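Local coordinates for hydrogenase maturation factor (Thermoanaerobacter tengcongensis, PDB 3VTI), which probably transfers the carbamoyl group of carbamoyl phosphate, at the expense of ATP, to the C-terminal cysteine of HypE during [NiFe] hydrogenase maturation, at residues I502-D507 with V697-G702; Q482-H487 with G519-V524; Y637-E642 with Y682-L687; A400-V405 with I744-L749. All coordinates share one frame; numbering follows the deposited sequence.

Contact 1 (I502-D507 with V697-G702); sequences IGIAYD and VVLSGG. With FE (Fe (III) ion), chain G.
Ile504 and Leu699 lie side by side on one face of the sheet, pointing the same way, with CD1 of Ile504 3.7 Å from CD2 of Leu699. The Ile504 side chain slants across that of Val697, its CD1 3.6 Å from CG1, which stands opposite the valine's backbone N (chi1 -175°). CG2 of Ile504 lies over one face of the Tyr506 ring, offset toward the rim. The two strands run parallel, in register from Ile502-Val697 to Ala505-Ser700. Ile504 uses both its backbone polar atoms: N donates to O of Val698 at 2.7 Å, and O accepts from N of Ser700 at 3.0 Å. Ala505 and Val698 point to the other face, against helix 483-494. At the C-terminal ends the chemistry changes. Gly701 has a positive phi (95°), which suits glycine. Asp507, its CG held between backbone N and carbonyl carbon (chi1 68°), sends OD2 to the iron at 2.1 Å, while OD1 is hydrogen-bonded by His484. N of Gly702 donates to an iron-bound water at 3.0 Å. The apolar, hydrogen-bonded strand pair thus delivers one carboxylate ligand and one backbone N-H to the metal site of the Kae1-like, actin-type fold.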
loop_
_atom_site.group_PDB
_atom_site.type_symbol
_atom_site.label_atom_id
_atom_site.label_comp_id
_atom_site.label_asym_id
_atom_site.label_seq_id
_atom_site.Cartn_x
_atom_site.Cartn_y
_atom_site.Cartn_z
ATOM N N ILE A 502 -11.296 -50.410 -8.029
ATOM C CA ILE A 502 -10.934 -49.827 -6.745
ATOM C C ILE A 502 -9.397 -49.769 -6.701
ATOM O O ILE A 502 -8.729 -50.805 -6.637
ATOM C CB ILE A 502 -11.517 -50.651 -5.556
ATOM C CG1 ILE A 502 -13.042 -50.617 -5.580
ATOM C CG2 ILE A 502 -11.023 -50.134 -4.211
ATOM C CD1 ILE A 502 -13.695 -51.652 -4.685
ATOM N N GLY A 503 -8.842 -48.559 -6.743
ATOM C CA GLY A 503 -7.397 -48.376 -6.806
ATOM C C GLY A 503 -6.749 -47.942 -5.509
ATOM O O GLY A 503 -6.976 -46.833 -5.034
ATOM N N ILE A 504 -5.910 -48.808 -4.950
ATOM C CA ILE A 504 -5.226 -48.521 -3.697
ATOM C C ILE A 504 -3.799 -48.062 -3.992
ATOM O O ILE A 504 -2.912 -48.860 -4.291
ATOM C CB ILE A 504 -5.311 -49.725 -2.706
ATOM C CG1 ILE A 504 -6.789 -50.113 -2.489
ATOM C CG2 ILE A 504 -4.632 -49.399 -1.377
ATOM C CD1 ILE A 504 -7.050 -51.420 -1.746
ATOM N N ALA A 505 -3.602 -46.754 -3.915
ATOM C CA ALA A 505 -2.335 -46.120 -4.254
ATOM C C ALA A 505 -1.605 -45.624 -3.005
ATOM O O ALA A 505 -1.889 -44.536 -2.493
ATOM C CB ALA A 505 -2.559 -44.987 -5.232
ATOM N N TYR A 506 -0.675 -46.448 -2.523
ATOM C CA TYR A 506 0.140 -46.147 -1.344
ATOM C C TYR A 506 1.606 -45.943 -1.725
ATOM O O TYR A 506 2.257 -46.846 -2.265
ATOM C CB TYR A 506 0.067 -47.275 -0.311
ATOM C CG TYR A 506 -1.261 -47.490 0.372
ATOM C CD1 TYR A 506 -2.307 -46.582 0.244
ATOM C CD2 TYR A 506 -1.449 -48.595 1.209
ATOM C CE1 TYR A 506 -3.529 -46.790 0.900
ATOM C CE2 TYR A 506 -2.664 -48.809 1.870
ATOM C CZ TYR A 506 -3.689 -47.908 1.709
ATOM O OH TYR A 506 -4.866 -48.130 2.355
ATOM N N ASP A 507 2.122 -44.755 -1.422
ATOM C CA ASP A 507 3.543 -44.451 -1.594
ATOM C C ASP A 507 3.953 -43.261 -0.731
ATOM O O ASP A 507 3.237 -42.891 0.213
ATOM C CB ASP A 507 3.905 -44.250 -3.078
ATOM C CG ASP A 507 3.293 -42.995 -3.687
ATOM O OD1 ASP A 507 2.591 -42.233 -3.000
ATOM O OD2 ASP A 507 3.533 -42.761 -4.889
ATOM N N VAL A 697 -9.828 -54.860 -7.565
ATOM C CA VAL A 697 -8.976 -54.003 -6.757
ATOM C C VAL A 697 -7.570 -53.988 -7.335
ATOM O O VAL A 697 -6.988 -55.044 -7.626
ATOM C CB VAL A 697 -8.867 -54.503 -5.289
ATOM C CG1 VAL A 697 -8.074 -53.530 -4.466
ATOM C CG2 VAL A 697 -10.218 -54.661 -4.668
ATOM N N VAL A 698 -7.025 -52.786 -7.476
ATOM C CA VAL A 698 -5.664 -52.609 -7.942
ATOM C C VAL A 698 -4.792 -52.044 -6.811
ATOM O O VAL A 698 -5.184 -51.099 -6.114
ATOM C CB VAL A 698 -5.625 -51.710 -9.201
ATOM C CG1 VAL A 698 -4.188 -51.335 -9.573
ATOM C CG2 VAL A 698 -6.313 -52.407 -10.361
ATOM N N LEU A 699 -3.626 -52.652 -6.622
ATOM C CA LEU A 699 -2.674 -52.193 -5.620
ATOM C C LEU A 699 -1.430 -51.719 -6.342
ATOM O O LEU A 699 -0.804 -52.497 -7.085
ATOM C CB LEU A 699 -2.306 -53.320 -4.640
ATOM C CG LEU A 699 -3.399 -54.235 -4.073
ATOM C CD1 LEU A 699 -2.781 -55.339 -3.232
ATOM C CD2 LEU A 699 -4.385 -53.446 -3.251
ATOM N N SER A 700 -1.080 -50.446 -6.133
ATOM C CA SER A 700 0.141 -49.875 -6.694
ATOM C C SER A 700 0.691 -48.734 -5.825
ATOM O O SER A 700 0.130 -48.407 -4.774
ATOM C CB SER A 700 -0.085 -49.424 -8.145
ATOM O OG SER A 700 1.149 -49.339 -8.848
ATOM N N GLY A 701 1.793 -48.136 -6.270
ATOM C CA GLY A 701 2.548 -47.215 -5.457
ATOM C C GLY A 701 3.688 -47.934 -4.760
ATOM O O GLY A 701 3.555 -49.096 -4.373
ATOM N N GLY A 702 4.799 -47.214 -4.575
ATOM C CA GLY A 702 6.021 -47.719 -3.961
ATOM C C GLY A 702 5.883 -48.504 -2.672
ATOM O O GLY A 702 6.690 -49.403 -2.425
HETATM FE FE FE G . 4.721 -42.778 -6.569
HETATM O O HOH W 1 5.944 -44.563 -5.468
HETATM O O HOH W 2 6.345 -41.554 -5.630
#

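Contact 2 (Q482-H487 with G519-V524); sequences QHHHAH and GAEILV. With FE (Fe (III) ion), chain G.
The imidazole of His484 fills the space between the first turn of helix 483-487 and the segment from Gly519 to Leu523. Its CB lies 4.5 Å from CD1 of Leu523, a methyl that also rests on the backbone of His485. From CG onward the ring is sandwiched: CG of Glu521 covers one face, and CD2 of His483 sits 3.9 Å above the opposite face, over the centre. ND1 of His484 accepts a nearly straight bond (177°) from NE2 of Gln482 at 3.0 Å, the donor lying close to both the ring and amide planes. CE1 of His484 passes N of Gly519 at 3.6 Å. At the tip, NE2 of His484 approaches CA of Gly519 at 3.3 Å and is hydrogen-bonded to OD1 of Asp507. Gln482 is also the N-cap, its OE1 accepting from N of both His484 and His485. A phenylalanine in place of His484 would probably cost Gln482 NE2 one partner and leave the Asp507 carboxylate freer to turn. His483 and His487 each bind the iron through NE2 at 2.3 Å. His484 does not bind it but bonds Asp507 and packs against His483, both ligands; this second-shell residue ties the helix cap to the iron site.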
loop_
_atom_site.group_PDB
_atom_site.type_symbol
_atom_site.label_atom_id
_atom_site.label_comp_id
_atom_site.label_asym_id
_atom_site.label_seq_id
_atom_site.Cartn_x
_atom_site.Cartn_y
_atom_site.Cartn_z
ATOM N N GLN A 482 -2.773 -37.330 -12.938
ATOM C CA GLN A 482 -2.488 -37.348 -11.517
ATOM C C GLN A 482 -1.620 -38.553 -11.230
ATOM O O GLN A 482 -1.874 -39.630 -11.743
ATOM C CB GLN A 482 -3.781 -37.376 -10.684
ATOM C CG GLN A 482 -3.603 -36.935 -9.238
ATOM C CD GLN A 482 -3.053 -38.036 -8.327
ATOM O OE1 GLN A 482 -3.495 -39.177 -8.377
ATOM N NE2 GLN A 482 -2.087 -37.685 -7.486
ATOM N N HIS A 483 -0.600 -38.340 -10.404
ATOM C CA HIS A 483 0.408 -39.331 -10.035
ATOM C C HIS A 483 -0.125 -40.702 -9.604
ATOM O O HIS A 483 0.349 -41.732 -10.082
ATOM C CB HIS A 483 1.283 -38.756 -8.920
ATOM C CG HIS A 483 2.494 -39.579 -8.615
ATOM N ND1 HIS A 483 3.650 -39.501 -9.359
ATOM C CD2 HIS A 483 2.731 -40.489 -7.642
ATOM C CE1 HIS A 483 4.547 -40.333 -8.862
ATOM N NE2 HIS A 483 4.015 -40.943 -7.817
ATOM N N HIS A 484 -1.096 -40.716 -8.699
ATOM C CA HIS A 484 -1.577 -41.979 -8.120
ATOM C C HIS A 484 -2.554 -42.698 -9.026
ATOM O O HIS A 484 -2.610 -43.928 -9.040
ATOM C CB HIS A 484 -2.134 -41.747 -6.717
ATOM C CG HIS A 484 -1.116 -41.174 -5.791
ATOM N ND1 HIS A 484 -0.907 -39.817 -5.671
ATOM C CD2 HIS A 484 -0.179 -41.771 -5.018
ATOM C CE1 HIS A 484 0.093 -39.600 -4.834
ATOM N NE2 HIS A 484 0.553 -40.768 -4.425
ATOM N N HIS A 485 -3.307 -41.925 -9.797
ATOM C CA HIS A 485 -4.101 -42.472 -10.886
ATOM C C HIS A 485 -3.182 -43.225 -11.868
ATOM O O HIS A 485 -3.504 -44.336 -12.283
ATOM C CB HIS A 485 -4.865 -41.339 -11.583
ATOM C CG HIS A 485 -5.817 -41.798 -12.641
ATOM N ND1 HIS A 485 -6.273 -40.963 -13.639
ATOM C CD2 HIS A 485 -6.396 -43.000 -12.863
ATOM C CE1 HIS A 485 -7.093 -41.633 -14.429
ATOM N NE2 HIS A 485 -7.187 -42.870 -13.979
ATOM N N ALA A 486 -2.033 -42.635 -12.201
ATOM C CA ALA A 486 -1.054 -43.280 -13.082
ATOM C C ALA A 486 -0.471 -44.571 -12.490
ATOM O O ALA A 486 -0.162 -45.512 -13.232
ATOM C CB ALA A 486 0.052 -42.310 -13.472
ATOM N N HIS A 487 -0.310 -44.618 -11.168
ATOM C CA HIS A 487 0.069 -45.848 -10.502
ATOM C C HIS A 487 -0.978 -46.947 -10.738
ATOM O O HIS A 487 -0.657 -48.046 -11.211
ATOM C CB HIS A 487 0.238 -45.621 -8.997
ATOM C CG HIS A 487 1.624 -45.237 -8.585
ATOM N ND1 HIS A 487 2.743 -45.927 -8.998
ATOM C CD2 HIS A 487 2.068 -44.246 -7.773
ATOM C CE1 HIS A 487 3.819 -45.364 -8.474
ATOM N NE2 HIS A 487 3.436 -44.343 -7.724
ATOM N N GLY A 519 -0.559 -40.057 -1.335
ATOM C CA GLY A 519 0.235 -41.274 -1.153
ATOM C C GLY A 519 -0.353 -42.292 -0.195
ATOM O O GLY A 519 0.340 -43.222 0.224
ATOM N N ALA A 520 -1.626 -42.099 0.147
ATOM C CA ALA A 520 -2.401 -43.041 0.943
ATOM C C ALA A 520 -3.858 -42.999 0.470
ATOM O O ALA A 520 -4.790 -42.801 1.254
ATOM C CB ALA A 520 -2.292 -42.709 2.422
ATOM N N GLU A 521 -4.037 -43.189 -0.832
ATOM C CA GLU A 521 -5.329 -42.955 -1.479
ATOM C C GLU A 521 -6.026 -44.239 -1.897
ATOM O O GLU A 521 -5.385 -45.184 -2.367
ATOM C CB GLU A 521 -5.163 -42.062 -2.710
ATOM C CG GLU A 521 -4.090 -40.995 -2.587
ATOM C CD GLU A 521 -4.275 -40.127 -1.362
ATOM O OE1 GLU A 521 -3.288 -39.935 -0.617
ATOM O OE2 GLU A 521 -5.404 -39.647 -1.139
ATOM N N ILE A 522 -7.344 -44.266 -1.689
ATOM C CA ILE A 522 -8.219 -45.207 -2.386
ATOM C C ILE A 522 -9.032 -44.432 -3.403
ATOM O O ILE A 522 -9.780 -43.520 -3.050
ATOM C CB ILE A 522 -9.206 -45.931 -1.467
ATOM C CG1 ILE A 522 -8.565 -46.298 -0.125
ATOM C CG2 ILE A 522 -9.787 -47.139 -2.205
ATOM C CD1 ILE A 522 -7.699 -47.485 -0.151
ATOM N N LEU A 523 -8.865 -44.800 -4.668
ATOM C CA LEU A 523 -9.562 -44.154 -5.759
ATOM C C LEU A 523 -10.510 -45.137 -6.413
ATOM O O LEU A 523 -10.242 -46.340 -6.440
ATOM C CB LEU A 523 -8.568 -43.660 -6.809
ATOM C CG LEU A 523 -7.276 -42.950 -6.391
ATOM C CD1 LEU A 523 -6.383 -42.777 -7.606
ATOM C CD2 LEU A 523 -7.548 -41.614 -5.702
ATOM N N VAL A 524 -11.630 -44.629 -6.914
ATOM C CA VAL A 524 -12.439 -45.357 -7.870
ATOM C C VAL A 524 -12.044 -44.771 -9.210
ATOM O O VAL A 524 -12.273 -43.592 -9.457
ATOM C CB VAL A 524 -13.949 -45.158 -7.607
ATOM C CG1 VAL A 524 -14.786 -45.652 -8.779
ATOM C CG2 VAL A 524 -14.359 -45.876 -6.356
HETATM FE FE FE G . 4.721 -42.778 -6.569
HETATM O O HOH W 1 5.944 -44.563 -5.468
HETATM O O HOH W 2 6.345 -41.554 -5.630
#

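Contact 3 (Y637-E642 with Y682-L687); sequences YEILKE and YDLANL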
loop_
_atom_site.group_PDB
_atom_site.type_symbol
_atom_site.label_atom_id
_atom_site.label_comp_id
_atom_site.label_asym_id
_atom_site.label_seq_id
_atom_site.Cartn_x
_atom_site.Cartn_y
_atom_site.Cartn_z
ATOM N N TYR A 637 -8.881 -48.910 14.912
ATOM C CA TYR A 637 -9.008 -47.752 14.034
ATOM C C TYR A 637 -10.472 -47.402 13.785
ATOM O O TYR A 637 -11.338 -48.277 13.788
ATOM C CB TYR A 637 -8.275 -47.980 12.701
ATOM C CG TYR A 637 -8.616 -49.283 12.027
ATOM C CD1 TYR A 637 -9.774 -49.407 11.261
ATOM C CD2 TYR A 637 -7.793 -50.394 12.164
ATOM C CE1 TYR A 637 -10.112 -50.604 10.656
ATOM C CE2 TYR A 637 -8.112 -51.596 11.558
ATOM C CZ TYR A 637 -9.280 -51.695 10.804
ATOM O OH TYR A 637 -9.624 -52.882 10.200
ATOM N N GLU A 638 -10.730 -46.113 13.579
ATOM C CA GLU A 638 -12.052 -45.617 13.217
ATOM C C GLU A 638 -12.014 -45.087 11.796
ATOM O O GLU A 638 -11.218 -44.190 11.467
ATOM C CB GLU A 638 -12.492 -44.463 14.130
ATOM C CG GLU A 638 -12.369 -44.676 15.643
ATOM C CD GLU A 638 -12.570 -43.371 16.432
ATOM O OE1 GLU A 638 -13.581 -42.666 16.177
ATOM O OE2 GLU A 638 -11.720 -43.054 17.307
ATOM N N ILE A 639 -12.874 -45.640 10.952
ATOM C CA ILE A 639 -13.111 -45.063 9.641
ATOM C C ILE A 639 -14.219 -44.021 9.792
ATOM O O ILE A 639 -15.364 -44.341 10.121
ATOM C CB ILE A 639 -13.467 -46.136 8.599
ATOM C CG1 ILE A 639 -12.306 -47.122 8.454
ATOM C CG2 ILE A 639 -13.827 -45.494 7.250
ATOM C CD1 ILE A 639 -12.682 -48.425 7.794
ATOM N N LEU A 640 -13.851 -42.768 9.568
ATOM C CA LEU A 640 -14.739 -41.646 9.777
ATOM C C LEU A 640 -15.201 -41.125 8.426
ATOM O O LEU A 640 -14.390 -40.919 7.524
ATOM C CB LEU A 640 -13.995 -40.556 10.547
ATOM C CG LEU A 640 -14.774 -39.722 11.561
ATOM C CD1 LEU A 640 -15.153 -40.568 12.779
ATOM C CD2 LEU A 640 -13.951 -38.502 11.972
ATOM N N LYS A 641 -16.505 -40.930 8.273
ATOM C CA LYS A 641 -17.018 -40.422 7.009
ATOM C C LYS A 641 -17.253 -38.918 7.044
ATOM O O LYS A 641 -18.212 -38.433 7.642
ATOM C CB LYS A 641 -18.270 -41.173 6.551
ATOM C CG LYS A 641 -18.738 -40.789 5.136
ATOM C CD LYS A 641 -17.649 -41.037 4.071
ATOM C CE LYS A 641 -17.960 -40.320 2.750
ATOM N NZ LYS A 641 -19.023 -40.992 1.935
ATOM N N GLU A 642 -16.352 -38.196 6.391
ATOM C CA GLU A 642 -16.430 -36.744 6.281
ATOM C C GLU A 642 -16.872 -36.391 4.854
ATOM O O GLU A 642 -17.952 -36.824 4.427
ATOM C CB GLU A 642 -15.077 -36.122 6.674
ATOM C CG GLU A 642 -14.698 -36.421 8.144
ATOM C CD GLU A 642 -13.351 -35.856 8.572
ATOM O OE1 GLU A 642 -12.676 -36.494 9.416
ATOM O OE2 GLU A 642 -12.970 -34.771 8.078
ATOM N N TYR A 682 -8.352 -53.180 3.868
ATOM C CA TYR A 682 -9.328 -54.206 3.549
ATOM C C TYR A 682 -10.734 -53.729 3.890
ATOM O O TYR A 682 -11.665 -53.942 3.115
ATOM C CB TYR A 682 -8.981 -55.490 4.308
ATOM C CG TYR A 682 -10.052 -56.563 4.300
ATOM C CD1 TYR A 682 -10.064 -57.556 3.321
ATOM C CD2 TYR A 682 -11.044 -56.595 5.282
ATOM C CE1 TYR A 682 -11.046 -58.548 3.317
ATOM C CE2 TYR A 682 -12.026 -57.576 5.290
ATOM C CZ TYR A 682 -12.027 -58.551 4.301
ATOM O OH TYR A 682 -12.999 -59.532 4.297
ATOM N N ASP A 683 -10.892 -53.095 5.052
ATOM C CA ASP A 683 -12.196 -52.568 5.482
ATOM C C ASP A 683 -12.717 -51.474 4.559
ATOM O O ASP A 683 -13.912 -51.403 4.294
ATOM C CB ASP A 683 -12.130 -52.033 6.912
ATOM C CG ASP A 683 -12.297 -53.111 7.944
ATOM O OD1 ASP A 683 -12.841 -54.186 7.627
ATOM O OD2 ASP A 683 -11.903 -52.878 9.093
ATOM N N LEU A 684 -11.809 -50.634 4.071
ATOM C CA LEU A 684 -12.155 -49.577 3.126
ATOM C C LEU A 684 -12.573 -50.179 1.789
ATOM O O LEU A 684 -13.623 -49.830 1.249
ATOM C CB LEU A 684 -10.982 -48.598 2.948
ATOM C CG LEU A 684 -10.723 -47.614 4.094
ATOM C CD1 LEU A 684 -9.365 -46.901 3.940
ATOM C CD2 LEU A 684 -11.863 -46.605 4.186
ATOM N N ALA A 685 -11.756 -51.097 1.276
ATOM C CA ALA A 685 -12.076 -51.817 0.044
ATOM C C ALA A 685 -13.470 -52.462 0.063
ATOM O O ALA A 685 -14.171 -52.438 -0.953
ATOM C CB ALA A 685 -11.011 -52.853 -0.269
ATOM N N ASN A 686 -13.865 -53.026 1.209
ATOM C CA ASN A 686 -15.220 -53.552 1.389
ATOM C C ASN A 686 -16.311 -52.484 1.387
ATOM O O ASN A 686 -17.408 -52.715 0.869
ATOM C CB ASN A 686 -15.335 -54.382 2.676
ATOM C CG ASN A 686 -14.928 -55.813 2.473
ATOM O OD1 ASN A 686 -15.746 -56.649 2.135
ATOM N ND2 ASN A 686 -13.642 -56.104 2.668
ATOM N N LEU A 687 -16.025 -51.331 1.986
ATOM C CA LEU A 687 -17.000 -50.237 2.002
ATOM C C LEU A 687 -17.253 -49.695 0.591
ATOM O O LEU A 687 -18.397 -49.473 0.191
ATOM C CB LEU A 687 -16.576 -49.124 2.968
ATOM C CG LEU A 687 -16.867 -49.406 4.450
ATOM C CD1 LEU A 687 -16.030 -48.510 5.340
ATOM C CD2 LEU A 687 -18.345 -49.245 4.787
#
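Ile639 overlaps three residues of helix 682-687 with its two methyl-bearing branches. CD1 lies 3.8 Å from CB of Asp683, and CG2 meets CD2 of Leu684 at 3.8 Å, the isoleucine slanting across the leucine. Leu687, one turn further on, reaches for Ile639 tip to tip, CD1 to CD1 at 4.2 Å. With CG2 opposite its backbone N and CG1 beside it (chi1 -61°), Ile639 presents both branches to the helix. Beside this apolar patch Tyr637 makes the polar bond of the contact: its OH donates to OD2 of Asp683 at 2.5 Å. The carboxylate oxygen sits at the ring edge, in the ring plane near CE1; the hydroxyl meets it from above the carboxylate plane, and ring and carboxylate are turned 57° apart. Tyr637 also leans on Thr676 and Asn679 of the same long helix, so that it lies along the preceding turns. Replacing Tyr637 with alanine is likely to leave OD2 of Asp683 without its hydroxyl mate and uncover part of the helix there. The contact lies at the surface of the second Kae1-like subdomain, away from the iron, with Leu684 buried beneath it. Strand 639-641 pairs antiparallel with strand 645-647, whose Tyr645 and Ile647 pack on both Ile639 and Leu684, while Tyr682 and Ala685 of helix 666-692 lean instead on Leu717 of helix 707-718.

Contact 4 (A400-V405 with I744-L749); sequences ASILAV and IANKIL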
loop_
_atom_site.group_PDB
_atom_site.type_symbol
_atom_site.label_atom_id
_atom_site.label_comp_id
_atom_site.label_asym_id
_atom_site.label_seq_id
_atom_site.Cartn_x
_atom_site.Cartn_y
_atom_site.Cartn_z
ATOM N N ALA A 400 -3.115 -43.460 -31.245
ATOM C CA ALA A 400 -2.042 -42.612 -31.775
ATOM C C ALA A 400 -0.823 -42.681 -30.861
ATOM O O ALA A 400 -0.933 -43.121 -29.714
ATOM C CB ALA A 400 -2.524 -41.170 -31.921
ATOM N N SER A 401 0.334 -42.254 -31.361
ATOM C CA SER A 401 1.581 -42.373 -30.596
ATOM C C SER A 401 1.763 -41.285 -29.543
ATOM O O SER A 401 1.726 -40.091 -29.840
ATOM C CB SER A 401 2.791 -42.444 -31.521
ATOM O OG SER A 401 2.905 -43.749 -32.054
ATOM N N ILE A 402 1.980 -41.735 -28.312
ATOM C CA ILE A 402 2.070 -40.876 -27.144
ATOM C C ILE A 402 3.436 -40.997 -26.501
ATOM O O ILE A 402 3.967 -42.107 -26.363
ATOM C CB ILE A 402 1.033 -41.310 -26.093
ATOM C CG1 ILE A 402 -0.373 -41.248 -26.686
ATOM C CG2 ILE A 402 1.162 -40.476 -24.801
ATOM C CD1 ILE A 402 -1.348 -42.174 -26.025
ATOM N N LEU A 403 3.991 -39.861 -26.089
ATOM C CA LEU A 403 5.140 -39.864 -25.200
ATOM C C LEU A 403 4.683 -39.570 -23.780
ATOM O O LEU A 403 4.151 -38.502 -23.504
ATOM C CB LEU A 403 6.206 -38.860 -25.646
ATOM C CG LEU A 403 7.350 -38.527 -24.675
ATOM C CD1 LEU A 403 8.243 -39.736 -24.377
ATOM C CD2 LEU A 403 8.188 -37.369 -25.197
ATOM N N ALA A 404 4.875 -40.538 -22.892
ATOM C CA ALA A 404 4.665 -40.343 -21.462
ATOM C C ALA A 404 6.020 -40.045 -20.826
ATOM O O ALA A 404 6.959 -40.824 -20.962
ATOM C CB ALA A 404 4.040 -41.586 -20.848
ATOM N N VAL A 405 6.134 -38.919 -20.138
ATOM C CA VAL A 405 7.443 -38.485 -19.646
ATOM C C VAL A 405 7.834 -39.063 -18.297
ATOM O O VAL A 405 8.966 -38.894 -17.857
ATOM C CB VAL A 405 7.588 -36.935 -19.609
ATOM C CG1 VAL A 405 7.509 -36.361 -21.006
ATOM C CG2 VAL A 405 6.562 -36.306 -18.682
ATOM N N ILE A 744 -3.686 -43.894 -19.870
ATOM C CA ILE A 744 -4.622 -42.820 -19.541
ATOM C C ILE A 744 -4.730 -41.825 -20.701
ATOM O O ILE A 744 -5.834 -41.507 -21.146
ATOM C CB ILE A 744 -4.264 -42.124 -18.199
ATOM C CG1 ILE A 744 -4.508 -43.085 -17.030
ATOM C CG2 ILE A 744 -5.078 -40.851 -17.985
ATOM C CD1 ILE A 744 -3.782 -42.725 -15.721
ATOM N N ALA A 745 -3.588 -41.360 -21.201
ATOM C CA ALA A 745 -3.562 -40.414 -22.329
ATOM C C ALA A 745 -4.257 -40.995 -23.561
ATOM O O ALA A 745 -5.026 -40.297 -24.219
ATOM C CB ALA A 745 -2.144 -39.991 -22.663
ATOM N N ASN A 746 -4.004 -42.272 -23.854
ATOM C CA ASN A 746 -4.709 -42.943 -24.936
ATOM C C ASN A 746 -6.227 -42.949 -24.745
ATOM O O ASN A 746 -6.974 -42.678 -25.684
ATOM C CB ASN A 746 -4.211 -44.369 -25.149
ATOM C CG ASN A 746 -4.898 -45.041 -26.328
ATOM O OD1 ASN A 746 -4.704 -44.648 -27.480
ATOM N ND2 ASN A 746 -5.729 -46.044 -26.041
ATOM N N LYS A 747 -6.682 -43.246 -23.532
ATOM C CA LYS A 747 -8.113 -43.327 -23.273
ATOM C C LYS A 747 -8.807 -41.965 -23.377
ATOM O O LYS A 747 -9.948 -41.879 -23.827
ATOM C CB LYS A 747 -8.385 -43.979 -21.916
ATOM C CG LYS A 747 -9.846 -44.380 -21.704
ATOM C CD LYS A 747 -10.232 -45.639 -22.472
ATOM C CE LYS A 747 -11.705 -45.954 -22.268
ATOM N NZ LYS A 747 -12.060 -47.334 -22.705
ATOM N N ILE A 748 -8.106 -40.913 -22.959
ATOM C CA ILE A 748 -8.622 -39.549 -23.045
ATOM C C ILE A 748 -8.770 -39.120 -24.508
ATOM O O ILE A 748 -9.739 -38.453 -24.865
ATOM C CB ILE A 748 -7.753 -38.556 -22.231
ATOM C CG1 ILE A 748 -7.930 -38.822 -20.726
ATOM C CG2 ILE A 748 -8.109 -37.109 -22.563
ATOM C CD1 ILE A 748 -7.036 -37.981 -19.802
ATOM N N LEU A 749 -7.822 -39.534 -25.346
ATOM C CA LEU A 749 -7.879 -39.275 -26.785
ATOM C C LEU A 749 -8.983 -40.070 -27.481
ATOM O O LEU A 749 -9.717 -39.518 -28.300
ATOM C CB LEU A 749 -6.539 -39.600 -27.457
ATOM C CG LEU A 749 -5.301 -38.721 -27.274
ATOM C CD1 LEU A 749 -4.309 -39.062 -28.380
ATOM C CD2 LEU A 749 -5.628 -37.228 -27.295
#
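Ile402 reaches from its strand onto the C-terminal helix with both branches. Its CG2, opposite the backbone N, touches CB of Ala745 at 4.0 Å. The other branch leaves beside the backbone N (chi1 -58°) and continues extended, carrying CD1 onto the helix backbone itself: N of Asn746 is 3.4 Å from CD1, and CB of Asn746 is 3.7 Å away. The isoleucine end therefore lies over the Ala745-Asn746 step, where the small alanine methyl is consistent with the close approach. Asn746 has its CG opposite the backbone N (chi1 -177°), which carries the amide past Ile402 toward the chain entering the strand. There OD1 accepts a hydrogen bond from N of Lys399, so this end of the asparagine is held just ahead of Ala400. One turn beyond Ala745, Leu749 extends its CD1 to within 4.5 Å of CB of Ala400, a loose contact at the partly exposed end. The helix spans more than this strand: Ala745 also packs on Ala458 and Ile479, and Leu749 on Ile479, residues of the two strands that follow 402-404 across the sheet. The last helix thus returns, more than 300 residues later, to the sheet of the first Kae1-like part, consistent with actin-type folds. Chemically the joint is apolar, with no hydrogen bond between the two segments; OD1 of Asn746 is instead taken up by the backbone just before Ala400.

Contacts 1 and 2 are both buried and share the iron with its two waters; they meet in one sheet, where strand 501-506 lies between 520-525 and 696-700. Contact 1 joins strands through backbone bonds, whereas contact 2 packs a helix on a strand round a histidine ring, with no hydrogen bond between them. Contact 3 belongs to the same sheet system, but at the surface, where a hydroxyl-carboxylate bond flanks aliphatic packing; it touches contact 2 through Ile522 and Leu684. Contact 4, buried and almost wholly apolar, lies on a separate sheet, that of strand 402-404, and meets contact 2 where Ile744 packs on His485 and Ala486. Contacts 3 and 4 do not touch, their centres about 34 Å apart.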